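Long-range contact in endonuclease and methylase LlaGI (Lactococcus lactis, PDB 5FFJ), which recognises specific DNA sequences and, as a Type ISP restriction-modification enzyme, combines a methyltransferase with a helicase-like ATPase and a nuclease, the last deleted in this construct: residues A[1209-1221]-A[1227-1239]. Residues are numbered along the deposited sequence; the frame is centred on the assembly and turned at random.
Sequences QARNLPRFTYETD and RTDNIVSDDEFYY. With nucleotides of chain B.
Arg1215 extends its CG opposite the backbone N (chi1 175°) and then bends at chi2, which lays CD over one face of the Phe1237 ring, 4.0 Å from the centroid, and carries the guanidinium on to two carboxylates. Its NH2 meets Asp1234 OD1 nearly along the C-O axis at 2.6 Å, with the carboxylate turned almost perpendicular to the guanidinium (88°); NE adds a weak bond to the same oxygen. From another side Asp1229 OD1 completes the salt-bridge network, 3.5 Å from NH1. Phe1216 is sandwiched between two arginines: the CG of Arg1215 lies over the centre of one face, while against the other Arg1227 folds back through bends at chi2 and chi3, its guanidinium stacked flat at 11° in a cation-pi contact. The backbone beneath is a two-stranded antiparallel hairpin, with Thr1217 N donating to Thr1228 O at 3.0 Å. At its open end Asn1230 gives ND2 to Pro1214 O in a nearly straight bond and its backbone N to Arg1215 O, while its OD1 accepts from Ser1055 OG. Replaced by alanine, Arg1215 would probably leave Asp1229 and Asp1234 without their shared cation and uncover one face each of Phe1216 and Phe1237. Within the specificity domain, Gln1209 OE1, just before strand 1210-1214, accepts from N4 of DC9 of chain B at 2.7 Å, and Arg1211 donates to the DT8 phosphate; the Arg1215 network ties the segment that follows these DNA-contacting residues to the start of helix 1234-1243.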
ATOM      1  N   GLN A1209      13.392   6.404  20.251  1.00 62.60           N
ATOM      2  CA  GLN A1209      13.624   5.596  21.446  1.00 57.30           C
ATOM      3  C   GLN A1209      14.265   6.463  22.530  1.00 63.58           C
ATOM      4  O   GLN A1209      15.407   6.895  22.398  1.00123.07           O
ATOM      5  CB  GLN A1209      14.506   4.380  21.132  1.00 44.70           C
ATOM      6  CG  GLN A1209      15.811   4.696  20.414  1.00 54.21           C
ATOM      7  CD  GLN A1209      15.676   4.700  18.904  1.00 43.07           C
ATOM      8  OE1 GLN A1209      14.589   4.897  18.364  1.00 55.37           O
ATOM      9  NE2 GLN A1209      16.784   4.467  18.211  1.00 53.69           N
ATOM     10  N   ALA A1210      13.517   6.730  23.595  1.00 44.61           N
ATOM     11  CA  ALA A1210      13.982   7.637  24.640  1.00 45.40           C
ATOM     12  C   ALA A1210      14.257   6.903  25.942  1.00 49.93           C
ATOM     13  O   ALA A1210      13.411   6.165  26.448  1.00 53.11           O
ATOM     14  CB  ALA A1210      12.969   8.746  24.876  1.00 53.17           C
ATOM     15  N   ARG A1211      15.454   7.120  26.473  1.00 53.09           N
ATOM     16  CA  ARG A1211      15.823   6.620  27.786  1.00 43.35           C
ATOM     17  C   ARG A1211      15.595   7.734  28.799  1.00 46.87           C
ATOM     18  O   ARG A1211      15.705   8.915  28.458  1.00 44.03           O
ATOM     19  CB  ARG A1211      17.287   6.162  27.804  1.00 46.40           C
ATOM     20  CG  ARG A1211      17.783   5.536  26.497  1.00 70.70           C
ATOM     21  CD  ARG A1211      17.080   4.206  26.222  1.00 37.60           C
ATOM     22  NE  ARG A1211      17.168   3.816  24.812  1.00 48.20           N
ATOM     23  CZ  ARG A1211      17.456   2.595  24.366  1.00 37.10           C
ATOM     24  NH1 ARG A1211      17.702   1.598  25.207  1.00 54.33           N
ATOM     25  NH2 ARG A1211      17.501   2.371  23.058  1.00 66.68           N
ATOM     26  N   ASN A1212      15.262   7.368  30.032  1.00 32.67           N
ATOM     27  CA  ASN A1212      15.153   8.350  31.104  1.00 41.44           C
ATOM     28  C   ASN A1212      15.900   7.884  32.343  1.00 38.60           C
ATOM     29  O   ASN A1212      16.081   6.684  32.565  1.00 39.29           O
ATOM     30  CB  ASN A1212      13.687   8.641  31.446  1.00 46.90           C
ATOM     31  CG  ASN A1212      12.933   7.411  31.893  1.00 37.70           C
ATOM     32  OD1 ASN A1212      12.969   7.042  33.067  1.00 39.66           O
ATOM     33  ND2 ASN A1212      12.231   6.774  30.961  1.00 36.47           N
ATOM     34  N   LEU A1213      16.337   8.853  33.137  1.00 36.34           N
ATOM     35  CA  LEU A1213      17.184   8.598  34.290  1.00 40.87           C
ATOM     36  C   LEU A1213      16.512   9.118  35.556  1.00 50.70           C
ATOM     37  O   LEU A1213      16.685  10.282  35.916  1.00 59.95           O
ATOM     38  CB  LEU A1213      18.548   9.257  34.084  1.00 52.10           C
ATOM     39  CG  LEU A1213      19.282   8.713  32.856  1.00 44.85           C
ATOM     40  CD1 LEU A1213      20.259   9.726  32.306  1.00 42.80           C
ATOM     41  CD2 LEU A1213      19.994   7.415  33.203  1.00 54.76           C
ATOM     42  N   PRO A1214      15.738   8.255  36.236  1.00 38.76           N
ATOM     43  CA  PRO A1214      14.922   8.706  37.368  1.00 45.32           C
ATOM     44  C   PRO A1214      15.743   9.164  38.565  1.00 43.74           C
ATOM     45  O   PRO A1214      16.845   8.669  38.797  1.00 35.42           O
ATOM     46  CB  PRO A1214      14.099   7.464  37.719  1.00 43.32           C
ATOM     47  CG  PRO A1214      14.927   6.327  37.267  1.00 45.92           C
ATOM     48  CD  PRO A1214      15.630   6.800  36.030  1.00 36.81           C
ATOM     49  N   ARG A1215      15.192  10.114  39.313  1.00 44.19           N
ATOM     50  CA  ARG A1215      15.823  10.605  40.529  1.00 44.50           C
ATOM     51  C   ARG A1215      15.520   9.659  41.681  1.00 45.43           C
ATOM     52  O   ARG A1215      16.329   9.495  42.594  1.00 41.59           O
ATOM     53  CB  ARG A1215      15.333  12.019  40.849  1.00 49.05           C
ATOM     54  CG  ARG A1215      15.840  12.596  42.164  1.00 47.13           C
ATOM     55  CD  ARG A1215      17.350  12.770  42.163  1.00 46.37           C
ATOM     56  NE  ARG A1215      17.831  13.364  43.409  1.00 43.34           N
ATOM     57  CZ  ARG A1215      18.074  12.683  44.526  1.00 54.19           C
ATOM     58  NH1 ARG A1215      17.883  11.370  44.573  1.00 42.21           N
ATOM     59  NH2 ARG A1215      18.510  13.317  45.606  1.00 66.88           N
ATOM     60  N   PHE A1216      14.347   9.033  41.618  1.00 50.01           N
ATOM     61  CA  PHE A1216      13.887   8.136  42.670  1.00 46.69           C
ATOM     62  C   PHE A1216      13.366   6.821  42.102  1.00 47.80           C
ATOM     63  O   PHE A1216      12.933   6.756  40.951  1.00 44.54           O
ATOM     64  CB  PHE A1216      12.778   8.799  43.492  1.00 45.58           C
ATOM     65  CG  PHE A1216      13.205  10.050  44.204  1.00 45.03           C
ATOM     66  CD1 PHE A1216      14.381  10.088  44.931  1.00 49.28           C
ATOM     67  CD2 PHE A1216      12.418  11.188  44.152  1.00 49.52           C
ATOM     68  CE1 PHE A1216      14.767  11.241  45.589  1.00 53.28           C
ATOM     69  CE2 PHE A1216      12.799  12.341  44.806  1.00 45.95           C
ATOM     70  CZ  PHE A1216      13.974  12.367  45.526  1.00 41.20           C
ATOM     71  N   THR A1217      13.415   5.777  42.924  1.00 46.81           N
ATOM     72  CA  THR A1217      12.730   4.524  42.635  1.00 45.86           C
ATOM     73  C   THR A1217      11.884   4.145  43.843  1.00 47.94           C
ATOM     74  O   THR A1217      12.273   4.405  44.981  1.00 52.66           O
ATOM     75  CB  THR A1217      13.711   3.391  42.309  1.00 41.49           C
ATOM     76  OG1 THR A1217      14.749   3.353  43.296  1.00 62.73           O
ATOM     77  CG2 THR A1217      14.325   3.602  40.937  1.00 34.29           C
ATOM     78  N   TYR A1218      10.728   3.534  43.591  1.00 52.12           N
ATOM     79  CA  TYR A1218       9.767   3.238  44.651  1.00 49.05           C
ATOM     80  C   TYR A1218       9.569   1.740  44.860  1.00 61.18           C
ATOM     81  O   TYR A1218       9.933   0.925  44.012  1.00 46.36           O
ATOM     82  CB  TYR A1218       8.420   3.894  44.340  1.00 54.77           C
ATOM     83  CG  TYR A1218       8.429   5.397  44.483  1.00 50.18           C
ATOM     84  CD1 TYR A1218       8.158   5.996  45.704  1.00 49.20           C
ATOM     85  CD2 TYR A1218       8.712   6.216  43.398  1.00 53.91           C
ATOM     86  CE1 TYR A1218       8.165   7.365  45.843  1.00 47.30           C
ATOM     87  CE2 TYR A1218       8.722   7.592  43.528  1.00 49.59           C
ATOM     88  CZ  TYR A1218       8.449   8.160  44.754  1.00 53.97           C
ATOM     89  OH  TYR A1218       8.456   9.528  44.894  1.00 54.14           O
ATOM     90  N   GLU A1219       8.977   1.394  46.000  1.00 73.07           N
ATOM     91  CA  GLU A1219       8.758   0.005  46.376  1.00 76.21           C
ATOM     92  C   GLU A1219       7.439  -0.174  47.119  1.00 70.76           C
ATOM     93  O   GLU A1219       7.066   0.655  47.951  1.00 77.72           O
ATOM     94  CB  GLU A1219       9.911  -0.494  47.245  1.00 68.99           C
ATOM     95  CG  GLU A1219      10.901  -1.390  46.519  1.00 72.42           C
ATOM     96  CD  GLU A1219      12.096  -1.754  47.381  1.00 92.45           C
ATOM     97  OE1 GLU A1219      12.269  -1.141  48.456  1.00 95.18           O
ATOM     98  OE2 GLU A1219      12.861  -2.657  46.983  1.00103.27           O
ATOM     99  N   THR A1220       6.743  -1.263  46.809  1.00 89.89           N
ATOM    100  CA  THR A1220       5.519  -1.632  47.509  1.00 99.82           C
ATOM    101  C   THR A1220       5.709  -2.987  48.184  1.00108.34           C
ATOM    102  O   THR A1220       5.758  -4.022  47.514  1.00104.24           O
ATOM    103  CB  THR A1220       4.314  -1.692  46.555  1.00 85.87           C
ATOM    104  OG1 THR A1220       4.544  -2.688  45.550  1.00 97.08           O
ATOM    105  CG2 THR A1220       4.083  -0.336  45.891  1.00 70.68           C
ATOM    106  N   ASP A1221       5.825  -2.972  49.508  1.00111.84           N
ATOM    107  CA  ASP A1221       6.081  -4.188  50.275  1.00114.90           C
ATOM    108  C   ASP A1221       5.384  -4.150  51.634  1.00114.67           C
ATOM    109  O   ASP A1221       4.494  -3.332  51.864  1.00100.46           O
ATOM    110  CB  ASP A1221       7.587  -4.385  50.466  1.00 99.89           C
ATOM    111  N   ARG A1227      10.509   5.016  49.126  1.00 57.56           N
ATOM    112  CA  ARG A1227      11.334   5.966  48.385  1.00 56.08           C
ATOM    113  C   ARG A1227      12.813   5.613  48.490  1.00 56.81           C
ATOM    114  O   ARG A1227      13.333   5.405  49.587  1.00 63.44           O
ATOM    115  CB  ARG A1227      11.099   7.388  48.899  1.00 63.92           C
ATOM    116  CG  ARG A1227      10.886   8.427  47.810  1.00 48.58           C
ATOM    117  CD  ARG A1227      12.186   9.050  47.343  1.00 54.95           C
ATOM    118  NE  ARG A1227      12.834   9.836  48.390  1.00 60.34           N
ATOM    119  CZ  ARG A1227      12.428  11.039  48.784  1.00 61.82           C
ATOM    120  NH1 ARG A1227      11.362  11.601  48.231  1.00 51.42           N
ATOM    121  NH2 ARG A1227      13.086  11.679  49.741  1.00 51.05           N
ATOM    122  N   THR A1228      13.483   5.554  47.343  1.00 40.65           N
ATOM    123  CA  THR A1228      14.897   5.212  47.287  1.00 49.33           C
ATOM    124  C   THR A1228      15.639   6.169  46.367  1.00 49.44           C
ATOM    125  O   THR A1228      15.182   6.461  45.262  1.00 51.41           O
ATOM    126  CB  THR A1228      15.114   3.771  46.786  1.00 49.02           C
ATOM    127  OG1 THR A1228      14.270   2.871  47.515  1.00 58.20           O
ATOM    128  CG2 THR A1228      16.563   3.357  46.962  1.00 36.78           C
ATOM    129  N   ASP A1229      16.785   6.657  46.830  1.00 45.81           N
ATOM    130  CA  ASP A1229      17.638   7.504  46.007  1.00 43.98           C
ATOM    131  C   ASP A1229      18.288   6.685  44.899  1.00 41.97           C
ATOM    132  O   ASP A1229      19.062   5.769  45.174  1.00 48.45           O
ATOM    133  CB  ASP A1229      18.716   8.179  46.860  1.00 45.01           C
ATOM    134  CG  ASP A1229      18.157   9.259  47.767  1.00 57.30           C
ATOM    135  OD1 ASP A1229      17.011   9.703  47.542  1.00 61.61           O
ATOM    136  OD2 ASP A1229      18.873   9.672  48.704  1.00 63.43           O
ATOM    137  N   ASN A1230      17.965   7.012  43.650  1.00 41.24           N
ATOM    138  CA  ASN A1230      18.573   6.343  42.504  1.00 39.83           C
ATOM    139  C   ASN A1230      19.911   6.981  42.138  1.00 38.45           C
ATOM    140  O   ASN A1230      20.596   6.524  41.224  1.00 44.34           O
ATOM    141  CB  ASN A1230      17.632   6.375  41.296  1.00 37.68           C
ATOM    142  CG  ASN A1230      18.096   5.462  40.171  1.00 43.59           C
ATOM    143  OD1 ASN A1230      18.464   4.309  40.402  1.00 48.23           O
ATOM    144  ND2 ASN A1230      18.090   5.981  38.948  1.00 51.39           N
ATOM    145  N   ILE A1231      20.276   8.037  42.859  1.00 38.40           N
ATOM    146  CA  ILE A1231      21.525   8.749  42.619  1.00 41.02           C
ATOM    147  C   ILE A1231      21.962   9.398  43.929  1.00 52.68           C
ATOM    148  O   ILE A1231      21.128   9.669  44.791  1.00 56.04           O
ATOM    149  CB  ILE A1231      21.366   9.809  41.502  1.00 46.85           C
ATOM    150  CG1 ILE A1231      22.706  10.488  41.198  1.00 47.03           C
ATOM    151  CG2 ILE A1231      20.318  10.841  41.891  1.00 54.84           C
ATOM    152  CD1 ILE A1231      22.681  11.341  39.945  1.00 48.92           C
ATOM    153  N   VAL A1232      23.261   9.635  44.080  1.00 55.88           N
ATOM    154  CA  VAL A1232      23.813  10.144  45.335  1.00 50.54           C
ATOM    155  C   VAL A1232      23.077  11.376  45.855  1.00 49.05           C
ATOM    156  O   VAL A1232      22.460  11.332  46.919  1.00 66.54           O
ATOM    157  CB  VAL A1232      25.304  10.505  45.186  1.00 53.71           C
ATOM    158  CG1 VAL A1232      25.847  11.078  46.492  1.00 59.03           C
ATOM    159  CG2 VAL A1232      26.110   9.284  44.771  1.00 80.90           C
ATOM    160  N   SER A1233      23.151  12.470  45.101  1.00 56.53           N
ATOM    161  CA  SER A1233      22.637  13.759  45.556  1.00 56.11           C
ATOM    162  C   SER A1233      21.946  14.549  44.447  1.00 57.31           C
ATOM    163  O   SER A1233      22.088  14.235  43.263  1.00 62.52           O
ATOM    164  CB  SER A1233      23.783  14.592  46.130  1.00 57.45           C
ATOM    165  OG  SER A1233      24.808  14.764  45.165  1.00 52.85           O
ATOM    166  N   ASP A1234      21.198  15.575  44.842  1.00 57.14           N
ATOM    167  CA  ASP A1234      20.624  16.520  43.891  1.00 53.99           C
ATOM    168  C   ASP A1234      21.730  17.185  43.081  1.00 53.62           C
ATOM    169  O   ASP A1234      21.591  17.390  41.876  1.00 47.96           O
ATOM    170  CB  ASP A1234      19.795  17.589  44.612  1.00 61.24           C
ATOM    171  CG  ASP A1234      18.449  17.073  45.079  1.00 54.38           C
ATOM    172  OD1 ASP A1234      18.320  15.853  45.305  1.00 58.19           O
ATOM    173  OD2 ASP A1234      17.518  17.894  45.222  1.00 66.21           O
ATOM    174  N   ASP A1235      22.827  17.521  43.753  1.00 58.87           N
ATOM    175  CA  ASP A1235      23.952  18.185  43.106  1.00 57.20           C
ATOM    176  C   ASP A1235      24.503  17.342  41.962  1.00 52.23           C
ATOM    177  O   ASP A1235      24.799  17.861  40.886  1.00 58.63           O
ATOM    178  CB  ASP A1235      25.057  18.484  44.122  1.00 58.75           C
ATOM    179  CG  ASP A1235      24.751  19.702  44.975  1.00 78.28           C
ATOM    180  OD1 ASP A1235      23.560  20.056  45.106  1.00 74.37           O
ATOM    181  OD2 ASP A1235      25.702  20.305  45.515  1.00 76.65           O
ATOM    182  N   GLU A1236      24.634  16.040  42.194  1.00 58.20           N
ATOM    183  CA  GLU A1236      25.115  15.132  41.159  1.00 61.71           C
ATOM    184  C   GLU A1236      24.082  15.008  40.047  1.00 49.08           C
ATOM    185  O   GLU A1236      24.425  14.957  38.869  1.00 47.54           O
ATOM    186  CB  GLU A1236      25.422  13.754  41.746  1.00 54.44           C
ATOM    187  CG  GLU A1236      26.117  12.806  40.777  1.00 48.89           C
ATOM    188  CD  GLU A1236      27.491  13.298  40.359  1.00 75.51           C
ATOM    189  OE1 GLU A1236      28.070  14.140  41.081  1.00 78.97           O
ATOM    190  OE2 GLU A1236      27.992  12.847  39.307  1.00 62.15           O
ATOM    191  N   PHE A1237      22.814  14.957  40.437  1.00 45.23           N
ATOM    192  CA  PHE A1237      21.712  14.854  39.486  1.00 52.98           C
ATOM    193  C   PHE A1237      21.706  16.029  38.515  1.00 53.24           C
ATOM    194  O   PHE A1237      21.674  15.840  37.299  1.00 47.83           O
ATOM    195  CB  PHE A1237      20.378  14.784  40.233  1.00 49.79           C
ATOM    196  CG  PHE A1237      19.196  14.518  39.347  1.00 38.46           C
ATOM    197  CD1 PHE A1237      18.914  13.233  38.918  1.00 46.84           C
ATOM    198  CD2 PHE A1237      18.361  15.550  38.951  1.00 40.45           C
ATOM    199  CE1 PHE A1237      17.824  12.981  38.108  1.00 55.25           C
ATOM    200  CE2 PHE A1237      17.269  15.303  38.141  1.00 43.97           C
ATOM    201  CZ  PHE A1237      16.998  14.018  37.722  1.00 43.88           C
ATOM    202  N   TYR A1238      21.741  17.243  39.054  1.00 53.40           N
ATOM    203  CA  TYR A1238      21.705  18.437  38.220  1.00 49.78           C
ATOM    204  C   TYR A1238      23.033  18.662  37.501  1.00 51.48           C
ATOM    205  O   TYR A1238      23.068  19.304  36.452  1.00 47.09           O
ATOM    206  CB  TYR A1238      21.335  19.663  39.058  1.00 45.89           C
ATOM    207  CG  TYR A1238      19.932  19.588  39.616  1.00 45.52           C
ATOM    208  CD1 TYR A1238      18.835  19.507  38.768  1.00 42.44           C
ATOM    209  CD2 TYR A1238      19.703  19.594  40.984  1.00 46.66           C
ATOM    210  CE1 TYR A1238      17.551  19.432  39.267  1.00 44.00           C
ATOM    211  CE2 TYR A1238      18.419  19.519  41.492  1.00 48.50           C
ATOM    212  CZ  TYR A1238      17.348  19.439  40.628  1.00 43.46           C
ATOM    213  OH  TYR A1238      16.067  19.365  41.125  1.00 40.35           O
ATOM    214  N   TYR A1239      24.120  18.129  38.054  1.00 51.84           N
ATOM    215  CA  TYR A1239      25.407  18.191  37.370  1.00 45.87           C
ATOM    216  C   TYR A1239      25.341  17.457  36.041  1.00 47.51           C
ATOM    217  O   TYR A1239      25.836  17.949  35.028  1.00 53.04           O
ATOM    218  CB  TYR A1239      26.524  17.591  38.216  1.00 45.68           C
ATOM    219  CG  TYR A1239      27.780  17.360  37.410  1.00 49.87           C
ATOM    220  CD1 TYR A1239      28.477  18.428  36.863  1.00 55.27           C
ATOM    221  CD2 TYR A1239      28.257  16.077  37.181  1.00 48.54           C
ATOM    222  CE1 TYR A1239      29.617  18.226  36.113  1.00 41.73           C
ATOM    223  CE2 TYR A1239      29.401  15.866  36.434  1.00 53.23           C
ATOM    224  CZ  TYR A1239      30.079  16.945  35.905  1.00 51.94           C
ATOM    225  OH  TYR A1239      31.219  16.747  35.163  1.00 51.19           O
TER
ATOM    226  P    DC B   9      18.559  -0.095  14.723  1.00 47.61           P
ATOM    227  OP1  DC B   9      19.249  -1.371  15.017  1.00 42.42           O
ATOM    228  OP2  DC B   9      19.322   1.171  14.796  1.00 52.42           O
ATOM    229  O5'  DC B   9      17.869  -0.173  13.276  1.00 46.12           O
ATOM    230  C5'  DC B   9      17.156  -1.351  12.887  1.00 47.92           C
ATOM    231  C4'  DC B   9      15.763  -1.015  12.369  1.00 46.58           C
ATOM    232  O4'  DC B   9      14.913  -0.580  13.474  1.00 65.06           O
ATOM    233  C3'  DC B   9      15.705   0.113  11.328  1.00 51.66           C
ATOM    234  O3'  DC B   9      14.914  -0.280  10.210  1.00 50.68           O
ATOM    235  C2'  DC B   9      15.079   1.273  12.097  1.00 43.84           C
ATOM    236  C1'  DC B   9      14.161   0.536  13.051  1.00 55.67           C
ATOM    237  N1   DC B   9      13.717   1.333  14.260  1.00 35.82           N
ATOM    238  C2   DC B   9      12.366   1.331  14.642  1.00 34.93           C
ATOM    239  O2   DC B   9      11.549   0.677  13.982  1.00 30.52           O
ATOM    240  N3   DC B   9      11.988   2.050  15.731  1.00 36.51           N
ATOM    241  C4   DC B   9      12.892   2.745  16.423  1.00 45.27           C
ATOM    242  N4   DC B   9      12.473   3.436  17.491  1.00 39.23           N
ATOM    243  C5   DC B   9      14.268   2.759  16.051  1.00 33.43           C
ATOM    244  C6   DC B   9      14.632   2.047  14.976  1.00 48.89           C
ATOM    245  P    DT B   8      19.179  -1.207  20.984  1.00 41.03           P
ATOM    246  OP1  DT B   8      20.540  -1.758  20.793  1.00 47.77           O
ATOM    247  OP2  DT B   8      19.008   0.033  21.774  1.00 62.41           O
ATOM    248  O5'  DT B   8      18.507  -0.965  19.551  1.00 52.95           O
ATOM    249  C5'  DT B   8      18.171  -2.081  18.716  1.00 43.63           C
ATOM    250  C4'  DT B   8      17.351  -1.641  17.512  1.00 45.15           C
ATOM    251  O4'  DT B   8      15.926  -1.820  17.799  1.00 49.64           O
ATOM    252  C3'  DT B   8      17.493  -0.170  17.136  1.00 49.99           C
ATOM    253  O3'  DT B   8      17.314   0.016  15.733  1.00 51.52           O
ATOM    254  C2'  DT B   8      16.371   0.456  17.945  1.00 41.77           C
ATOM    255  C1'  DT B   8      15.269  -0.564  17.713  1.00 38.80           C
ATOM    256  N1   DT B   8      14.120  -0.525  18.701  1.00 38.23           N
ATOM    257  C2   DT B   8      12.897  -1.036  18.321  1.00 43.15           C
ATOM    258  O2   DT B   8      12.685  -1.521  17.226  1.00 57.28           O
ATOM    259  N3   DT B   8      11.923  -0.965  19.276  1.00 46.53           N
ATOM    260  C4   DT B   8      12.034  -0.444  20.542  1.00 36.19           C
ATOM    261  O4   DT B   8      11.090  -0.431  21.317  1.00 34.12           O
ATOM    262  C5   DT B   8      13.338   0.086  20.883  1.00 34.96           C
ATOM    263  C7   DT B   8      13.590   0.690  22.239  1.00 26.84           C
ATOM    264  C6   DT B   8      14.306   0.020  19.957  1.00 47.59           C
TER